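Local coordinates for 2,5-dihydroxypyridine 5,6-dioxygenase (Pseudomonas putida KT2440, PDB 7CUP), which catalyses the iron-dependent ring cleavage of 2,5-dihydroxypyridine by dioxygen between carbons 5 and 6, yielding N-formylmaleamate in aerobic nicotinate degradation, at residues V3-K17 with R38-L50. Residues are numbered along the deposited sequence; the frame is centred on the assembly and turned at random.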
loop_
_atom_site.group_PDB
_atom_site.type_symbol
_atom_site.label_atom_id
_atom_site.label_comp_id
_atom_site.label_asym_id
_atom_site.label_seq_id
_atom_site.Cartn_x
_atom_site.Cartn_y
_atom_site.Cartn_z
ATOM N N VAL A 3 20.524 -3.275 -0.977
ATOM C CA VAL A 3 20.479 -3.078 -2.461
ATOM C C VAL A 3 19.337 -2.126 -2.811
ATOM O O VAL A 3 18.170 -2.475 -2.543
ATOM C CB VAL A 3 20.347 -4.419 -3.219
ATOM C CG1 VAL A 3 20.199 -4.226 -4.714
ATOM C CG2 VAL A 3 21.514 -5.347 -2.955
ATOM N N SER A 4 19.653 -0.994 -3.449
ATOM C CA SER A 4 18.674 -0.018 -3.986
ATOM C C SER A 4 17.893 -0.620 -5.157
ATOM O O SER A 4 18.384 -1.589 -5.749
ATOM C CB SER A 4 19.351 1.271 -4.420
ATOM O OG SER A 4 19.997 1.086 -5.671
ATOM N N ASN A 5 16.747 -0.028 -5.523
ATOM C CA ASN A 5 15.908 -0.450 -6.693
ATOM C C ASN A 5 16.689 -0.288 -8.008
ATOM O O ASN A 5 16.637 -1.210 -8.828
ATOM C CB ASN A 5 14.592 0.322 -6.806
ATOM C CG ASN A 5 13.584 0.009 -5.710
ATOM O OD1 ASN A 5 13.838 -0.762 -4.791
ATOM N ND2 ASN A 5 12.407 0.595 -5.817
ATOM N N ALA A 6 17.423 0.809 -8.174
ATOM C CA ALA A 6 18.322 1.054 -9.324
ATOM C C ALA A 6 19.378 -0.046 -9.416
ATOM O O ALA A 6 19.539 -0.598 -10.519
ATOM C CB ALA A 6 18.986 2.418 -9.239
ATOM N N GLN A 7 20.096 -0.335 -8.336
ATOM C CA GLN A 7 21.156 -1.373 -8.362
ATOM C C GLN A 7 20.532 -2.741 -8.667
ATOM O O GLN A 7 21.157 -3.477 -9.431
ATOM C CB GLN A 7 21.985 -1.429 -7.079
ATOM C CG GLN A 7 23.149 -2.412 -7.179
ATOM C CD GLN A 7 24.064 -2.360 -5.979
ATOM O OE1 GLN A 7 24.366 -1.289 -5.450
ATOM N NE2 GLN A 7 24.495 -3.531 -5.527
ATOM N N LEU A 8 19.361 -3.067 -8.105
ATOM C CA LEU A 8 18.670 -4.358 -8.383
ATOM C C LEU A 8 18.324 -4.481 -9.886
ATOM O O LEU A 8 18.539 -5.563 -10.460
ATOM C CB LEU A 8 17.429 -4.478 -7.501
ATOM C CG LEU A 8 16.771 -5.856 -7.466
ATOM C CD1 LEU A 8 17.744 -6.933 -7.060
ATOM C CD2 LEU A 8 15.600 -5.840 -6.517
ATOM N N THR A 9 17.821 -3.418 -10.507
ATOM C CA THR A 9 17.521 -3.389 -11.953
ATOM C C THR A 9 18.818 -3.632 -12.724
ATOM O O THR A 9 18.812 -4.465 -13.625
ATOM C CB THR A 9 16.873 -2.056 -12.326
ATOM O OG1 THR A 9 15.644 -2.068 -11.624
ATOM C CG2 THR A 9 16.633 -1.897 -13.806
ATOM N N GLN A 10 19.909 -2.957 -12.378
ATOM C CA GLN A 10 21.218 -3.153 -13.092
ATOM C C GLN A 10 21.693 -4.595 -12.959
ATOM O O GLN A 10 22.246 -5.129 -13.952
ATOM C CB GLN A 10 22.349 -2.267 -12.581
ATOM C CG GLN A 10 22.356 -0.910 -13.243
ATOM C CD GLN A 10 23.272 0.026 -12.502
ATOM O OE1 GLN A 10 24.330 -0.390 -12.020
ATOM N NE2 GLN A 10 22.854 1.282 -12.392
ATOM N N MET A 11 21.514 -5.192 -11.786
ATOM C CA MET A 11 21.897 -6.612 -11.575
ATOM C C MET A 11 21.076 -7.463 -12.545
ATOM O O MET A 11 21.666 -8.376 -13.166
ATOM C CB MET A 11 21.675 -7.079 -10.135
ATOM C CG MET A 11 22.735 -6.536 -9.149
ATOM S SD MET A 11 22.145 -6.435 -7.451
ATOM C CE MET A 11 21.654 -8.129 -7.172
ATOM N N PHE A 12 19.767 -7.219 -12.648
ATOM C CA PHE A 12 18.899 -8.048 -13.520
ATOM C C PHE A 12 19.275 -7.813 -14.989
ATOM O O PHE A 12 19.253 -8.781 -15.795
ATOM C CB PHE A 12 17.408 -7.835 -13.263
ATOM C CG PHE A 12 16.817 -8.832 -12.295
ATOM C CD1 PHE A 12 16.893 -8.631 -10.923
ATOM C CD2 PHE A 12 16.226 -10.000 -12.753
ATOM C CE1 PHE A 12 16.352 -9.558 -10.043
ATOM C CE2 PHE A 12 15.696 -10.931 -11.869
ATOM C CZ PHE A 12 15.746 -10.699 -10.516
ATOM N N GLU A 13 19.667 -6.598 -15.367
ATOM C CA GLU A 13 20.185 -6.373 -16.744
ATOM C C GLU A 13 21.409 -7.265 -16.974
ATOM O O GLU A 13 21.468 -7.899 -18.045
ATOM C CB GLU A 13 20.556 -4.919 -17.009
ATOM C CG GLU A 13 19.346 -4.035 -17.004
ATOM C CD GLU A 13 19.681 -2.563 -17.094
ATOM O OE1 GLU A 13 20.218 -2.172 -18.155
ATOM O OE2 GLU A 13 19.354 -1.815 -16.124
ATOM N N HIS A 14 22.358 -7.296 -16.036
ATOM C CA HIS A 14 23.595 -8.117 -16.147
ATOM C C HIS A 14 23.243 -9.600 -16.340
ATOM O O HIS A 14 23.705 -10.219 -17.334
ATOM C CB HIS A 14 24.513 -7.882 -14.944
ATOM C CG HIS A 14 25.635 -8.864 -14.865
ATOM N ND1 HIS A 14 26.804 -8.698 -15.570
ATOM C CD2 HIS A 14 25.787 -9.992 -14.142
ATOM C CE1 HIS A 14 27.623 -9.693 -15.309
ATOM N NE2 HIS A 14 27.024 -10.503 -14.429
ATOM N N VAL A 15 22.387 -10.149 -15.485
ATOM C CA VAL A 15 22.058 -11.603 -15.487
ATOM C C VAL A 15 21.188 -11.928 -16.713
ATOM O O VAL A 15 21.400 -12.996 -17.279
ATOM C CB VAL A 15 21.438 -12.026 -14.138
ATOM C CG1 VAL A 15 21.035 -13.497 -14.139
ATOM C CG2 VAL A 15 22.422 -11.728 -12.995
ATOM N N LEU A 16 20.254 -11.065 -17.122
ATOM C CA LEU A 16 19.434 -11.306 -18.345
ATOM C C LEU A 16 20.326 -11.254 -19.611
ATOM O O LEU A 16 20.151 -12.097 -20.470
ATOM C CB LEU A 16 18.313 -10.275 -18.409
ATOM C CG LEU A 16 17.210 -10.410 -17.355
ATOM C CD1 LEU A 16 16.123 -9.401 -17.671
ATOM C CD2 LEU A 16 16.629 -11.796 -17.280
ATOM N N LYS A 17 21.304 -10.354 -19.666
ATOM C CA LYS A 17 22.328 -10.316 -20.746
ATOM C C LYS A 17 23.105 -11.644 -20.784
ATOM O O LYS A 17 23.159 -12.264 -21.859
ATOM C CB LYS A 17 23.252 -9.111 -20.569
ATOM C CG LYS A 17 23.141 -8.097 -21.690
ATOM C CD LYS A 17 24.098 -6.929 -21.594
ATOM C CE LYS A 17 23.404 -5.686 -21.080
ATOM N NZ LYS A 17 24.367 -4.641 -20.672
ATOM N N ARG A 38 9.889 -6.017 -5.327
ATOM C CA ARG A 38 11.082 -5.261 -5.814
ATOM C C ARG A 38 11.798 -6.077 -6.898
ATOM O O ARG A 38 12.211 -5.482 -7.892
ATOM C CB ARG A 38 11.986 -4.943 -4.636
ATOM C CG ARG A 38 11.292 -4.041 -3.638
ATOM C CD ARG A 38 12.161 -3.748 -2.451
ATOM N NE ARG A 38 13.254 -2.892 -2.871
ATOM C CZ ARG A 38 14.533 -3.198 -2.712
ATOM N NH1 ARG A 38 14.853 -4.324 -2.092
ATOM N NH2 ARG A 38 15.478 -2.366 -3.146
ATOM N N THR A 39 11.899 -7.400 -6.714
ATOM C CA THR A 39 12.544 -8.345 -7.667
ATOM C C THR A 39 11.702 -8.473 -8.956
ATOM O O THR A 39 12.288 -8.385 -10.061
ATOM C CB THR A 39 12.887 -9.672 -6.964
ATOM O OG1 THR A 39 13.767 -9.410 -5.867
ATOM C CG2 THR A 39 13.646 -10.612 -7.858
ATOM N N VAL A 40 10.397 -8.715 -8.846
ATOM C CA VAL A 40 9.453 -8.677 -10.000
ATOM C C VAL A 40 9.647 -7.368 -10.784
ATOM O O VAL A 40 9.804 -7.429 -12.028
ATOM C CB VAL A 40 8.012 -8.814 -9.499
ATOM C CG1 VAL A 40 6.994 -8.576 -10.588
ATOM C CG2 VAL A 40 7.780 -10.153 -8.826
ATOM N N ASN A 41 9.636 -6.216 -10.120
ATOM C CA ASN A 41 9.728 -4.886 -10.808
ATOM C C ASN A 41 11.080 -4.746 -11.516
ATOM O O ASN A 41 11.074 -4.374 -12.692
ATOM C CB ASN A 41 9.503 -3.692 -9.877
ATOM C CG ASN A 41 8.071 -3.630 -9.369
ATOM O OD1 ASN A 41 7.150 -4.228 -9.968
ATOM N ND2 ASN A 41 7.885 -2.930 -8.250
ATOM N N ALA A 42 12.170 -5.123 -10.854
ATOM C CA ALA A 42 13.544 -5.052 -11.414
ATOM C C ALA A 42 13.685 -5.957 -12.657
ATOM O O ALA A 42 14.366 -5.544 -13.620
ATOM C CB ALA A 42 14.554 -5.412 -10.377
ATOM N N ALA A 43 13.104 -7.155 -12.616
ATOM C CA ALA A 43 13.085 -8.121 -13.737
ATOM C C ALA A 43 12.297 -7.526 -14.909
ATOM O O ALA A 43 12.789 -7.566 -16.048
ATOM C CB ALA A 43 12.547 -9.452 -13.257
ATOM N N MET A 44 11.120 -6.958 -14.649
ATOM C CA MET A 44 10.262 -6.356 -15.705
ATOM C C MET A 44 11.014 -5.161 -16.336
ATOM O O MET A 44 11.099 -5.115 -17.565
ATOM C CB MET A 44 8.920 -5.890 -15.136
ATOM C CG MET A 44 7.983 -7.030 -14.696
ATOM S SD MET A 44 7.219 -7.919 -16.072
ATOM C CE MET A 44 5.861 -6.838 -16.503
ATOM N N GLU A 45 11.583 -4.281 -15.506
ATOM C CA GLU A 45 12.305 -3.044 -15.917
ATOM C C GLU A 45 13.552 -3.443 -16.703
ATOM O O GLU A 45 13.713 -2.952 -17.799
ATOM C CB GLU A 45 12.624 -2.140 -14.726
ATOM C CG GLU A 45 11.409 -1.364 -14.230
ATOM C CD GLU A 45 10.522 -0.808 -15.349
ATOM O OE1 GLU A 45 9.366 -1.321 -15.556
ATOM O OE2 GLU A 45 10.994 0.132 -16.038
ATOM N N ALA A 46 14.359 -4.373 -16.206
ATOM C CA ALA A 46 15.609 -4.798 -16.865
ATOM C C ALA A 46 15.317 -5.435 -18.240
ATOM O O ALA A 46 16.005 -5.086 -19.247
ATOM C CB ALA A 46 16.366 -5.740 -15.974
ATOM N N ALA A 47 14.349 -6.340 -18.324
ATOM C CA ALA A 47 13.975 -6.984 -19.607
ATOM C C ALA A 47 13.581 -5.925 -20.636
ATOM O O ALA A 47 14.048 -6.029 -21.815
ATOM C CB ALA A 47 12.887 -7.986 -19.392
ATOM N N GLN A 48 12.807 -4.911 -20.231
ATOM C CA GLN A 48 12.462 -3.772 -21.131
ATOM C C GLN A 48 13.714 -2.937 -21.485
ATOM O O GLN A 48 13.849 -2.563 -22.659
ATOM C CB GLN A 48 11.351 -2.945 -20.500
ATOM C CG GLN A 48 10.052 -3.700 -20.447
ATOM C CD GLN A 48 8.920 -2.870 -19.899
ATOM O OE1 GLN A 48 8.204 -2.213 -20.649
ATOM N NE2 GLN A 48 8.713 -2.956 -18.600
ATOM N N ARG A 49 14.634 -2.687 -20.554
ATOM C CA ARG A 49 15.889 -1.971 -20.885
ATOM C C ARG A 49 16.661 -2.728 -21.975
ATOM O O ARG A 49 17.279 -2.069 -22.790
ATOM C CB ARG A 49 16.748 -1.736 -19.648
ATOM C CG ARG A 49 16.164 -0.645 -18.775
ATOM C CD ARG A 49 17.181 0.122 -17.984
ATOM N NE ARG A 49 16.505 1.361 -17.635
ATOM C CZ ARG A 49 16.567 2.502 -18.329
ATOM N NH1 ARG A 49 17.355 2.625 -19.388
ATOM N NH2 ARG A 49 15.864 3.539 -17.913
ATOM N N LEU A 50 16.635 -4.054 -22.003
ATOM C CA LEU A 50 17.367 -4.844 -23.021
ATOM C C LEU A 50 16.519 -4.935 -24.294
ATOM O O LEU A 50 16.966 -5.618 -25.197
ATOM C CB LEU A 50 17.707 -6.228 -22.470
ATOM C CG LEU A 50 18.624 -6.247 -21.243
ATOM C CD1 LEU A 50 18.732 -7.655 -20.653
ATOM C CD2 LEU A 50 20.004 -5.679 -21.569
#
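F12 and A46 interlock as knobs-into-holes where helix 5-17 crosses helix 38-49, a worked example of alanine-lined close packing between neighbouring helices of an alpha/beta domain. The axes approach to 8.1 Å at a crossing angle of -56°, and A43 and A47 of the second helix also touch strand 26-31 of the parallel sheet.

A42, A43 and A46 let the apolar side chains come close. F12 fits among T39, A42, A43 and A46: one ring face lies over T39 O and A43 N, both offset toward the rim, while CZ meets T39 CG2 at 3.4 Å. W190 meets the same ring with its plane turned about 60°. In return A46 CB nestles among T9, F12, E13 and L16, 3.6 Å from F12 CB. L8 keeps CG anti to its own N (chi1 -168°), which sets CG on A42 CB.

The hydrogen bonds between the segments gather near the N-terminal ends of both helices. R38 NE and NH2 clasp N5 OD1 side-on, at 2.9 Å from NE, and NH2 also donates to V3 O at 2.8 Å with a fairly straight bond; all these acceptors lie near the guanidinium plane. A leucine in place of R38 would probably leave V3 O and N5 OD1 without these donors and the N5 amide freer to turn.

Opposite charges pair across the subunit boundary: R49 NH2 forms a salt bridge with E13 OE1 of the second subunit, and the reciprocal one runs through E13 OE2, whose position is less certain. At the C-terminal ends L50 wedges tightly, its CD1 3.5 Å from L16 CB and its CD2 3.4 Å from K17 CE.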